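Local coordinates for type IV pilus biogenesis factor PilY1 (Pseudomonas aeruginosa, PDB 3HX6), which primes type IV pilus assembly and supports twitching motility and host-cell adhesion, with calcium binding and release apparently needed to regulate pilus retraction, at residues P67-G72 with G206-V211; G72-F77 with V142-F147; E188-Y193 with N220-L225; T349-Y352 with A356-R359. The protein carries 3 engineered substitutions. All blocks are in the same frame, centred on the assembly; numbering follows the deposited sequence.

Interaction 1: residues P67-G72 with G206-V211; sequences PIEPSG and GKWAVV
Glu69 brings one carboxylate oxygen to the pyrrole edge of Trp208, where indole NE1 donates to Glu69 OE2 over 2.8 Å. The oxygen lies near the ring plane, yet the bond is bent, with 136° at the hydrogen. The indole N-H meets the carboxylate on its anti side and well out of its plane; the two flat groups are turned 48° against each other. The glutamate chain bends at chi2 (-63°), and in this bent form OE2 meets the indole N-H. The same OE2 is held by a salt bridge from Arg202, which would help to keep this buried glutamate ionised. Ile68 crosses the indole at roughly a right angle, its CG2 branch 4.1 Å from Trp208 CZ2, an apolar neighbour suited to the benzene half of the ring. A water donates to Gly206 O at 2.7 Å and more weakly to Glu69 OE1 at 3.0 Å, though it cannot serve every acceptor around it at once. Gly206 has a positive phi, which glycine adopts easily in the loop before the strand. The loop between helices 62-65 and 74-82 thus packs on strand 208-213, in a four-stranded antiparallel sheet of the kind that forms a beta-propeller blade.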
loop_
_atom_site.group_PDB
_atom_site.type_symbol
_atom_site.label_atom_id
_atom_site.label_comp_id
_atom_site.label_asym_id
_atom_site.label_seq_id
_atom_site.Cartn_x
_atom_site.Cartn_y
_atom_site.Cartn_z
ATOM N N PRO A 67 -0.884 6.599 21.881
ATOM C CA PRO A 67 -1.756 7.319 22.817
ATOM C C PRO A 67 -2.545 6.369 23.713
ATOM O O PRO A 67 -2.947 6.735 24.807
ATOM C CB PRO A 67 -2.668 8.131 21.893
ATOM C CG PRO A 67 -1.835 8.311 20.656
ATOM C CD PRO A 67 -1.195 6.965 20.490
ATOM N N ILE A 68 -2.766 5.147 23.244
ATOM C CA ILE A 68 -3.504 4.164 24.033
ATOM C C ILE A 68 -2.700 3.760 25.273
ATOM O O ILE A 68 -3.263 3.551 26.350
ATOM C CB ILE A 68 -3.809 2.894 23.205
ATOM C CG1 ILE A 68 -4.561 3.274 21.926
ATOM C CG2 ILE A 68 -4.651 1.918 24.030
ATOM C CD1 ILE A 68 -4.889 2.102 21.016
ATOM N N GLU A 69 -1.382 3.659 25.124
ATOM C CA GLU A 69 -0.532 3.260 26.240
ATOM C C GLU A 69 0.653 4.205 26.454
ATOM O O GLU A 69 1.760 3.964 25.958
ATOM C CB GLU A 69 -0.017 1.837 26.015
ATOM C CG GLU A 69 -1.110 0.802 25.789
ATOM C CD GLU A 69 -2.033 0.641 26.984
ATOM O OE1 GLU A 69 -1.634 1.005 28.112
ATOM O OE2 GLU A 69 -3.158 0.130 26.793
ATOM N N PRO A 70 0.439 5.286 27.217
ATOM C CA PRO A 70 1.487 6.267 27.497
ATOM C C PRO A 70 2.706 5.662 28.181
ATOM O O PRO A 70 3.818 6.166 28.037
ATOM C CB PRO A 70 0.776 7.283 28.391
ATOM C CG PRO A 70 -0.643 7.201 27.926
ATOM C CD PRO A 70 -0.835 5.708 27.821
ATOM N N SER A 71 2.497 4.582 28.926
ATOM C CA SER A 71 3.596 3.941 29.636
ATOM C C SER A 71 4.456 3.077 28.725
ATOM O O SER A 71 5.472 2.538 29.154
ATOM C CB SER A 71 3.063 3.097 30.799
ATOM O OG SER A 71 2.547 1.853 30.351
ATOM N N GLY A 72 4.054 2.943 27.465
ATOM C CA GLY A 72 4.832 2.138 26.540
ATOM C C GLY A 72 5.405 2.970 25.408
ATOM O O GLY A 72 5.213 4.185 25.365
ATOM N N GLY A 206 -8.882 -0.092 31.902
ATOM C CA GLY A 206 -7.457 0.187 31.854
ATOM C C GLY A 206 -6.557 -0.881 31.263
ATOM O O GLY A 206 -5.339 -0.689 31.182
ATOM N N LYS A 207 -7.135 -1.993 30.820
ATOM C CA LYS A 207 -6.315 -3.072 30.288
ATOM C C LYS A 207 -6.785 -3.643 28.954
ATOM O O LYS A 207 -7.894 -3.360 28.484
ATOM C CB LYS A 207 -6.236 -4.195 31.332
ATOM C CG LYS A 207 -5.926 -3.682 32.742
ATOM C CD LYS A 207 -6.028 -4.780 33.788
ATOM C CE LYS A 207 -4.746 -5.587 33.893
ATOM N NZ LYS A 207 -3.650 -4.748 34.453
ATOM N N TRP A 208 -5.917 -4.436 28.338
ATOM C CA TRP A 208 -6.237 -5.082 27.082
ATOM C C TRP A 208 -6.915 -6.396 27.408
ATOM O O TRP A 208 -6.572 -7.050 28.390
ATOM C CB TRP A 208 -4.975 -5.327 26.266
ATOM C CG TRP A 208 -4.518 -4.097 25.554
ATOM C CD1 TRP A 208 -3.926 -2.995 26.106
ATOM C CD2 TRP A 208 -4.686 -3.812 24.163
ATOM N NE1 TRP A 208 -3.718 -2.036 25.138
ATOM C CE2 TRP A 208 -4.174 -2.515 23.936
ATOM C CE3 TRP A 208 -5.217 -4.531 23.083
ATOM C CZ2 TRP A 208 -4.183 -1.917 22.670
ATOM C CZ3 TRP A 208 -5.226 -3.936 21.821
ATOM C CH2 TRP A 208 -4.709 -2.639 21.629
ATOM N N ALA A 209 -7.874 -6.786 26.583
ATOM C CA ALA A 209 -8.591 -8.021 26.825
ATOM C C ALA A 209 -8.979 -8.735 25.551
ATOM O O ALA A 209 -8.922 -8.180 24.449
ATOM C CB ALA A 209 -9.849 -7.738 27.635
ATOM N N VAL A 210 -9.353 -9.992 25.718
ATOM C CA VAL A 210 -9.838 -10.783 24.609
ATOM C C VAL A 210 -11.333 -10.679 24.811
ATOM O O VAL A 210 -11.846 -11.058 25.865
ATOM C CB VAL A 210 -9.420 -12.251 24.718
ATOM C CG1 VAL A 210 -10.243 -13.103 23.738
ATOM C CG2 VAL A 210 -7.930 -12.381 24.414
ATOM N N VAL A 211 -12.028 -10.123 23.829
ATOM C CA VAL A 211 -13.471 -9.988 23.921
ATOM C C VAL A 211 -14.079 -10.878 22.861
ATOM O O VAL A 211 -13.841 -10.691 21.670
ATOM C CB VAL A 211 -13.895 -8.528 23.717
ATOM C CG1 VAL A 211 -15.406 -8.395 23.861
ATOM C CG2 VAL A 211 -13.176 -7.654 24.754
HETATM O O HOH W 1 -3.180 -1.140 29.589
#

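Interaction 2: residues G72-F77 with V142-F147; sequences GNYSTF and VADAFF
Tyr74 has CG turned opposite its backbone N (chi1 -160°), which carries the phenol off the first turn of helix 74-82, while Asp144 swings CG to the side of its own N (chi1 -75°) and lifts the carboxylate off its strand to meet it. Tyr74 OH donates over 2.6 Å to Asp144 OD2, which accepts with its anti lone pair; the oxygen lies in the plane of the phenol ring. Phe77 brings its CE2 to 3.8 Å from the same Asp144 OD2; the oxygen lies at the ring edge near its plane, where the weakly positive C-H groups are, and the ring and carboxylate planes are 89° apart. The buried acid is further satisfied: Gln59 N binds OD2 and Thr153 OG1 binds OD1. Gly72, having no side chain, lets the Phe146 ring approach until CE2 is 3.7 Å from Gly72 CA. Next to it, Asn73 suits the helix start because its amide oxygen can replace a missing backbone acceptor: OD1 takes Thr76 N at 3.2 Å and Ser75 OG at 2.6 Å, the latter in the carbonyl plane. The whole is an N-capped helix laid by its aromatic side chains against strand 141-147, an outermost strand of a four-stranded antiparallel propeller blade.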
loop_
_atom_site.group_PDB
_atom_site.type_symbol
_atom_site.label_atom_id
_atom_site.label_comp_id
_atom_site.label_asym_id
_atom_site.label_seq_id
_atom_site.Cartn_x
_atom_site.Cartn_y
_atom_site.Cartn_z
ATOM N N GLY A 72 4.054 2.943 27.465
ATOM C CA GLY A 72 4.832 2.138 26.540
ATOM C C GLY A 72 5.405 2.970 25.408
ATOM O O GLY A 72 5.213 4.185 25.365
ATOM N N ASN A 73 6.120 2.322 24.494
ATOM C CA ASN A 73 6.699 3.013 23.348
ATOM C C ASN A 73 6.424 2.162 22.111
ATOM O O ASN A 73 7.182 1.247 21.801
ATOM C CB ASN A 73 8.208 3.187 23.523
ATOM C CG ASN A 73 8.782 4.205 22.567
ATOM O OD1 ASN A 73 8.447 4.219 21.380
ATOM N ND2 ASN A 73 9.652 5.071 23.074
ATOM N N TYR A 74 5.342 2.462 21.400
ATOM C CA TYR A 74 5.000 1.666 20.231
ATOM C C TYR A 74 5.988 1.811 19.081
ATOM O O TYR A 74 6.262 0.840 18.378
ATOM C CB TYR A 74 3.591 1.996 19.733
ATOM C CG TYR A 74 3.003 0.902 18.864
ATOM C CD1 TYR A 74 2.621 -0.324 19.418
ATOM C CD2 TYR A 74 2.857 1.074 17.485
ATOM C CE1 TYR A 74 2.112 -1.352 18.622
ATOM C CE2 TYR A 74 2.350 0.049 16.679
ATOM C CZ TYR A 74 1.981 -1.162 17.256
ATOM O OH TYR A 74 1.495 -2.183 16.466
ATOM N N SER A 75 6.525 3.012 18.883
ATOM C CA SER A 75 7.474 3.226 17.793
ATOM C C SER A 75 8.666 2.274 17.895
ATOM O O SER A 75 9.114 1.737 16.884
ATOM C CB SER A 75 7.973 4.672 17.777
ATOM O OG SER A 75 8.782 4.934 18.906
ATOM N N THR A 76 9.177 2.062 19.107
ATOM C CA THR A 76 10.311 1.159 19.284
ATOM C C THR A 76 9.870 -0.290 19.079
ATOM O O THR A 76 10.650 -1.132 18.632
ATOM C CB THR A 76 10.963 1.308 20.680
ATOM O OG1 THR A 76 9.994 1.054 21.700
ATOM C CG2 THR A 76 11.521 2.712 20.863
ATOM N N PHE A 77 8.616 -0.581 19.408
ATOM C CA PHE A 77 8.089 -1.925 19.220
ATOM C C PHE A 77 7.927 -2.154 17.727
ATOM O O PHE A 77 8.290 -3.202 17.205
ATOM C CB PHE A 77 6.723 -2.074 19.884
ATOM C CG PHE A 77 6.092 -3.424 19.669
ATOM C CD1 PHE A 77 6.503 -4.523 20.411
ATOM C CD2 PHE A 77 5.092 -3.595 18.718
ATOM C CE1 PHE A 77 5.922 -5.775 20.215
ATOM C CE2 PHE A 77 4.507 -4.840 18.515
ATOM C CZ PHE A 77 4.926 -5.930 19.264
ATOM N N VAL A 142 -4.655 -12.952 15.521
ATOM C CA VAL A 142 -3.377 -12.404 15.960
ATOM C C VAL A 142 -3.556 -10.897 16.078
ATOM O O VAL A 142 -4.219 -10.281 15.249
ATOM C CB VAL A 142 -2.226 -12.702 14.962
ATOM C CG1 VAL A 142 -2.066 -14.209 14.791
ATOM C CG2 VAL A 142 -2.496 -12.035 13.617
ATOM N N ALA A 143 -2.980 -10.305 17.112
ATOM C CA ALA A 143 -3.111 -8.872 17.297
ATOM C C ALA A 143 -2.035 -8.363 18.230
ATOM O O ALA A 143 -1.403 -9.140 18.949
ATOM C CB ALA A 143 -4.494 -8.541 17.870
ATOM N N ASP A 144 -1.805 -7.056 18.194
ATOM C CA ASP A 144 -0.837 -6.447 19.086
ATOM C C ASP A 144 -1.626 -6.028 20.316
ATOM O O ASP A 144 -2.748 -5.536 20.203
ATOM C CB ASP A 144 -0.182 -5.227 18.436
ATOM C CG ASP A 144 0.836 -5.610 17.378
ATOM O OD1 ASP A 144 1.221 -6.794 17.331
ATOM O OD2 ASP A 144 1.260 -4.729 16.604
ATOM N N ALA A 145 -1.057 -6.257 21.491
ATOM C CA ALA A 145 -1.725 -5.897 22.729
ATOM C C ALA A 145 -0.688 -5.435 23.738
ATOM O O ALA A 145 0.488 -5.762 23.627
ATOM C CB ALA A 145 -2.504 -7.096 23.277
ATOM N N PHE A 146 -1.134 -4.680 24.727
ATOM C CA PHE A 146 -0.234 -4.171 25.744
ATOM C C PHE A 146 -0.570 -4.766 27.102
ATOM O O PHE A 146 -1.719 -4.718 27.540
ATOM C CB PHE A 146 -0.339 -2.645 25.786
ATOM C CG PHE A 146 0.680 -1.979 26.664
ATOM C CD1 PHE A 146 0.380 -1.658 27.982
ATOM C CD2 PHE A 146 1.930 -1.628 26.156
ATOM C CE1 PHE A 146 1.306 -0.990 28.785
ATOM C CE2 PHE A 146 2.867 -0.960 26.948
ATOM C CZ PHE A 146 2.552 -0.640 28.265
ATOM N N PHE A 147 0.435 -5.348 27.750
ATOM C CA PHE A 147 0.275 -5.925 29.079
ATOM C C PHE A 147 1.661 -6.257 29.634
ATOM O O PHE A 147 2.632 -6.369 28.880
ATOM C CB PHE A 147 -0.634 -7.160 29.029
ATOM C CG PHE A 147 -0.115 -8.274 28.170
ATOM C CD1 PHE A 147 0.752 -9.229 28.696
ATOM C CD2 PHE A 147 -0.514 -8.387 26.839
ATOM C CE1 PHE A 147 1.217 -10.287 27.910
ATOM C CE2 PHE A 147 -0.053 -9.443 26.043
ATOM C CZ PHE A 147 0.813 -10.395 26.583
#

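Interaction 3: residues E188-Y193 with N220-L225; sequences EPDLGY and NDKAAL
Between Asp190 and the backbone of Asn220 and Lys222 a single water is gripped by three groups: it donates to Asp190 OD1 at 2.7 Å and accepts from Asn220 N at 2.7 Å and from Lys222 N at 3.0 Å. The setting is the beta-propeller, where the loop from strand 178-184 to strand 199-202 links one four-stranded sheet to the next and lies against the loop leading into strand 223-229. Aspartate suits this place because its short side chain can offer one oxygen to the water and the other to a lysine. While OD1 holds the water, OD2 forms a salt bridge with Lys238, the stronger polar partner of the acid, and the two together would fix the rotation of the carboxylate. Asp190 sits in a type I turn from Glu188 to Leu191, closed by Leu191 N to Glu188 O at 2.9 Å. Pro189 fits the second position of the turn, since its ring already restricts phi to the value needed there. Asn220 comes no nearer than 4.1 Å, from its ND2 to Asp190 OD1, with its amide plane 67° from that of the carboxylate. Asn214, nearby, joins the two backbones by donating through ND2 to both Asp190 O and Lys222 O. Lys222 adds mainly the apolar part of its chain, which runs obliquely past the acid and is extended beyond CG. Its methylene CD is the part nearest Asp190 OD1, 3.8 Å away, whereas the ammonium NZ stays 4.7 Å from that same oxygen.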
loop_
_atom_site.group_PDB
_atom_site.type_symbol
_atom_site.label_atom_id
_atom_site.label_comp_id
_atom_site.label_asym_id
_atom_site.label_seq_id
_atom_site.Cartn_x
_atom_site.Cartn_y
_atom_site.Cartn_z
ATOM N N GLU A 188 -14.436 -21.090 32.904
ATOM C CA GLU A 188 -15.625 -20.377 32.457
ATOM C C GLU A 188 -16.707 -21.400 32.169
ATOM O O GLU A 188 -16.795 -21.931 31.064
ATOM C CB GLU A 188 -15.308 -19.565 31.196
ATOM C CG GLU A 188 -16.500 -18.840 30.593
ATOM C CD GLU A 188 -17.375 -18.189 31.646
ATOM O OE1 GLU A 188 -18.426 -18.774 31.993
ATOM O OE2 GLU A 188 -17.008 -17.099 32.135
ATOM N N PRO A 189 -17.551 -21.684 33.170
ATOM C CA PRO A 189 -18.637 -22.659 33.041
ATOM C C PRO A 189 -19.542 -22.508 31.819
ATOM O O PRO A 189 -20.062 -23.500 31.319
ATOM C CB PRO A 189 -19.394 -22.516 34.368
ATOM C CG PRO A 189 -19.119 -21.103 34.770
ATOM C CD PRO A 189 -17.661 -20.943 34.438
ATOM N N ASP A 190 -19.725 -21.286 31.328
ATOM C CA ASP A 190 -20.587 -21.075 30.164
ATOM C C ASP A 190 -19.840 -21.030 28.835
ATOM O O ASP A 190 -20.376 -20.570 27.831
ATOM C CB ASP A 190 -21.406 -19.795 30.325
ATOM C CG ASP A 190 -22.478 -19.921 31.388
ATOM O OD1 ASP A 190 -23.292 -20.869 31.308
ATOM O OD2 ASP A 190 -22.515 -19.069 32.298
ATOM N N LEU A 191 -18.605 -21.513 28.826
ATOM C CA LEU A 191 -17.826 -21.531 27.601
ATOM C C LEU A 191 -18.289 -22.691 26.717
ATOM O O LEU A 191 -18.416 -23.827 27.182
ATOM C CB LEU A 191 -16.339 -21.688 27.921
ATOM C CG LEU A 191 -15.386 -21.687 26.723
ATOM C CD1 LEU A 191 -15.400 -20.306 26.056
ATOM C CD2 LEU A 191 -13.974 -22.048 27.186
ATOM N N GLY A 192 -18.554 -22.402 25.447
ATOM C CA GLY A 192 -18.985 -23.442 24.529
ATOM C C GLY A 192 -17.929 -23.652 23.463
ATOM O O GLY A 192 -16.777 -23.243 23.641
ATOM N N TYR A 193 -18.297 -24.302 22.365
ATOM C CA TYR A 193 -17.347 -24.504 21.283
ATOM C C TYR A 193 -17.064 -23.111 20.742
ATOM O O TYR A 193 -17.948 -22.430 20.216
ATOM C CB TYR A 193 -17.948 -25.421 20.223
ATOM C CG TYR A 193 -18.190 -26.800 20.777
ATOM C CD1 TYR A 193 -17.119 -27.635 21.093
ATOM C CD2 TYR A 193 -19.478 -27.237 21.073
ATOM C CE1 TYR A 193 -17.323 -28.865 21.696
ATOM C CE2 TYR A 193 -19.696 -28.466 21.678
ATOM C CZ TYR A 193 -18.614 -29.272 21.987
ATOM O OH TYR A 193 -18.822 -30.481 22.597
ATOM N N ASN A 220 -25.187 -24.692 29.788
ATOM C CA ASN A 220 -26.578 -24.297 29.958
ATOM C C ASN A 220 -27.186 -23.555 28.770
ATOM O O ASN A 220 -28.173 -22.831 28.920
ATOM C CB ASN A 220 -26.714 -23.464 31.230
ATOM C CG ASN A 220 -26.403 -24.267 32.478
ATOM O OD1 ASN A 220 -27.111 -25.222 32.807
ATOM N ND2 ASN A 220 -25.336 -23.898 33.171
ATOM N N ASP A 221 -26.598 -23.750 27.592
ATOM C CA ASP A 221 -27.069 -23.118 26.360
ATOM C C ASP A 221 -27.317 -21.620 26.457
ATOM O O ASP A 221 -28.206 -21.089 25.788
ATOM C CB ASP A 221 -28.347 -23.800 25.867
ATOM C CG ASP A 221 -28.100 -25.211 25.379
ATOM O OD1 ASP A 221 -27.257 -25.390 24.471
ATOM O OD2 ASP A 221 -28.753 -26.138 25.902
ATOM N N LYS A 222 -26.533 -20.935 27.282
ATOM C CA LYS A 222 -26.688 -19.495 27.426
ATOM C C LYS A 222 -25.787 -18.766 26.445
ATOM O O LYS A 222 -24.901 -19.362 25.835
ATOM C CB LYS A 222 -26.334 -19.052 28.846
ATOM C CG LYS A 222 -27.253 -19.608 29.919
ATOM C CD LYS A 222 -26.758 -19.209 31.298
ATOM C CE LYS A 222 -27.614 -19.809 32.403
ATOM N NZ LYS A 222 -27.086 -19.447 33.751
ATOM N N ALA A 223 -26.036 -17.472 26.293
ATOM C CA ALA A 223 -25.241 -16.626 25.421
ATOM C C ALA A 223 -24.656 -15.542 26.314
ATOM O O ALA A 223 -25.370 -14.962 27.127
ATOM C CB ALA A 223 -26.117 -16.008 24.342
ATOM N N ALA A 224 -23.359 -15.275 26.178
ATOM C CA ALA A 224 -22.721 -14.250 26.996
ATOM C C ALA A 224 -21.450 -13.712 26.361
ATOM O O ALA A 224 -20.739 -14.434 25.669
ATOM C CB ALA A 224 -22.398 -14.811 28.380
ATOM N N LEU A 225 -21.173 -12.433 26.586
ATOM C CA LEU A 225 -19.956 -11.834 26.064
ATOM C C LEU A 225 -18.892 -12.139 27.106
ATOM O O LEU A 225 -19.096 -11.904 28.298
ATOM C CB LEU A 225 -20.097 -10.312 25.915
ATOM C CG LEU A 225 -18.885 -9.623 25.267
ATOM C CD1 LEU A 225 -18.851 -9.974 23.777
ATOM C CD2 LEU A 225 -18.967 -8.107 25.447
HETATM O O HOH W 2 -24.484 -22.125 29.196
#

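Interaction 4: residues T349-Y352 with A356-R359; sequences TGKY and ADAR
Lys351 and Asp357 make the tight end of this contact, a salt bridge in which Lys351 NZ donates to Asp357 OD1 over 2.6 Å on the syn lone pair of that oxygen, with OD2 of the same carboxylate 3.2 Å from NZ. The two side chains cross at about a right angle. A bend at the end of the lysine chain (chi4 71°) turns the ammonium in to the acid, and the long flexible chain suits a partner only six residues ahead. Asp357 is pressed in from its base as well: its CB lies 3.5 Å from Tyr352 CA, and its OD2 accepts a hydrogen bond from Glu354 N, so the carboxylate both pairs with a charge and is also bonded to the intervening backbone. Tyr352 turns its ring edge to the backbone, with CD2 3.4 Å from Asp357 O, which lies in the ring plane. Farther along the ring the contact is looser. Tyr352 CE2 is 3.9 Å from Ala358 CA, the methyl of that alanine being directed away, and the hydroxyl is linked to the Ala358 carbonyl through a water, 2.5 Å from Tyr352 OH and donating to Ala358 O at 2.9 Å. Beyond these, Ala356 and Arg359 are exposed to solvent, and the Arg359 side chain starts off away from the contact. The whole loop joins strands 343-348 and 367-373, antiparallel neighbours in one sheet, and leans on helix 130-137, where His132 meets the Tyr352 ring edge-to-face and touches Ala358.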
loop_
_atom_site.group_PDB
_atom_site.type_symbol
_atom_site.label_atom_id
_atom_site.label_comp_id
_atom_site.label_asym_id
_atom_site.label_seq_id
_atom_site.Cartn_x
_atom_site.Cartn_y
_atom_site.Cartn_z
ATOM N N THR A 349 -27.066 -13.341 8.596
ATOM C CA THR A 349 -27.386 -14.550 9.328
ATOM C C THR A 349 -26.833 -15.807 8.673
ATOM O O THR A 349 -26.528 -15.824 7.479
ATOM C CB THR A 349 -28.913 -14.678 9.509
ATOM O OG1 THR A 349 -29.538 -14.834 8.231
ATOM C CG2 THR A 349 -29.466 -13.415 10.177
ATOM N N GLY A 350 -26.710 -16.855 9.479
ATOM C CA GLY A 350 -26.196 -18.124 9.003
ATOM C C GLY A 350 -25.506 -18.872 10.129
ATOM O O GLY A 350 -25.155 -18.285 11.152
ATOM N N LYS A 351 -25.340 -20.179 9.958
ATOM C CA LYS A 351 -24.664 -21.003 10.951
ATOM C C LYS A 351 -24.084 -22.181 10.186
ATOM O O LYS A 351 -24.723 -22.722 9.284
ATOM C CB LYS A 351 -25.628 -21.439 12.068
ATOM C CG LYS A 351 -26.543 -22.606 11.789
ATOM C CD LYS A 351 -27.453 -22.826 13.008
ATOM C CE LYS A 351 -28.226 -24.129 12.929
ATOM N NZ LYS A 351 -27.336 -25.308 13.115
ATOM N N TYR A 352 -22.868 -22.570 10.544
ATOM C CA TYR A 352 -22.163 -23.616 9.820
ATOM C C TYR A 352 -21.312 -24.511 10.717
ATOM O O TYR A 352 -20.527 -25.308 10.205
ATOM C CB TYR A 352 -21.243 -22.911 8.817
ATOM C CG TYR A 352 -20.823 -23.684 7.590
ATOM C CD1 TYR A 352 -19.576 -23.456 7.015
ATOM C CD2 TYR A 352 -21.692 -24.569 6.950
ATOM C CE1 TYR A 352 -19.201 -24.076 5.833
ATOM C CE2 TYR A 352 -21.321 -25.198 5.755
ATOM C CZ TYR A 352 -20.071 -24.940 5.207
ATOM O OH TYR A 352 -19.675 -25.532 4.030
ATOM N N ALA A 356 -24.590 -31.154 10.466
ATOM C CA ALA A 356 -25.836 -30.973 9.746
ATOM C C ALA A 356 -25.827 -29.696 8.899
ATOM O O ALA A 356 -26.436 -29.653 7.828
ATOM C CB ALA A 356 -27.001 -30.944 10.735
ATOM N N ASP A 357 -25.133 -28.663 9.373
ATOM C CA ASP A 357 -25.069 -27.393 8.650
ATOM C C ASP A 357 -24.314 -27.511 7.333
ATOM O O ASP A 357 -24.405 -26.626 6.479
ATOM C CB ASP A 357 -24.409 -26.307 9.512
ATOM C CG ASP A 357 -25.122 -26.098 10.836
ATOM O OD1 ASP A 357 -26.370 -26.117 10.843
ATOM O OD2 ASP A 357 -24.439 -25.903 11.868
ATOM N N ALA A 358 -23.566 -28.598 7.173
ATOM C CA ALA A 358 -22.803 -28.821 5.952
ATOM C C ALA A 358 -23.748 -28.861 4.759
ATOM O O ALA A 358 -23.363 -28.521 3.642
ATOM C CB ALA A 358 -22.026 -30.124 6.047
ATOM N N ARG A 359 -24.986 -29.275 5.009
ATOM C CA ARG A 359 -26.001 -29.346 3.965
ATOM C C ARG A 359 -26.822 -28.070 3.915
ATOM O O ARG A 359 -27.151 -27.485 4.946
ATOM C CB ARG A 359 -26.938 -30.535 4.188
ATOM C CG ARG A 359 -26.451 -31.837 3.567
ATOM C CD ARG A 359 -27.581 -32.856 3.506
ATOM N NE ARG A 359 -28.774 -32.293 2.874
ATOM C CZ ARG A 359 -29.892 -32.971 2.634
ATOM N NH1 ARG A 359 -29.984 -34.253 2.970
ATOM N NH2 ARG A 359 -30.927 -32.364 2.064
HETATM O O HOH W 3 -20.902 -27.288 2.747
#

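Interactions 1 and 2 form one continuous patch: they share Gly72, their centres are 9 Å apart, and Phe146 O lies 3.1 Å from Trp208 CD1, so the loop and helix of residues 67-77 bridge two successive sheets of the propeller. Interaction 3 is joined to interaction 1 through neighbouring strands 208-213 and 223-229, with Val211 CG1 3.8 Å from Leu225 CD1, although their centres are 26 Å apart. Interaction 4 stands on the other side of the chain's centre from interactions 1 and 2, about 10 Å from interaction 3 at the nearest atoms. Interaction 1 comes close to the calcium site, the Ile68 side chain being about 9 Å from the bound ion; interactions 3 and 4 lie away from it.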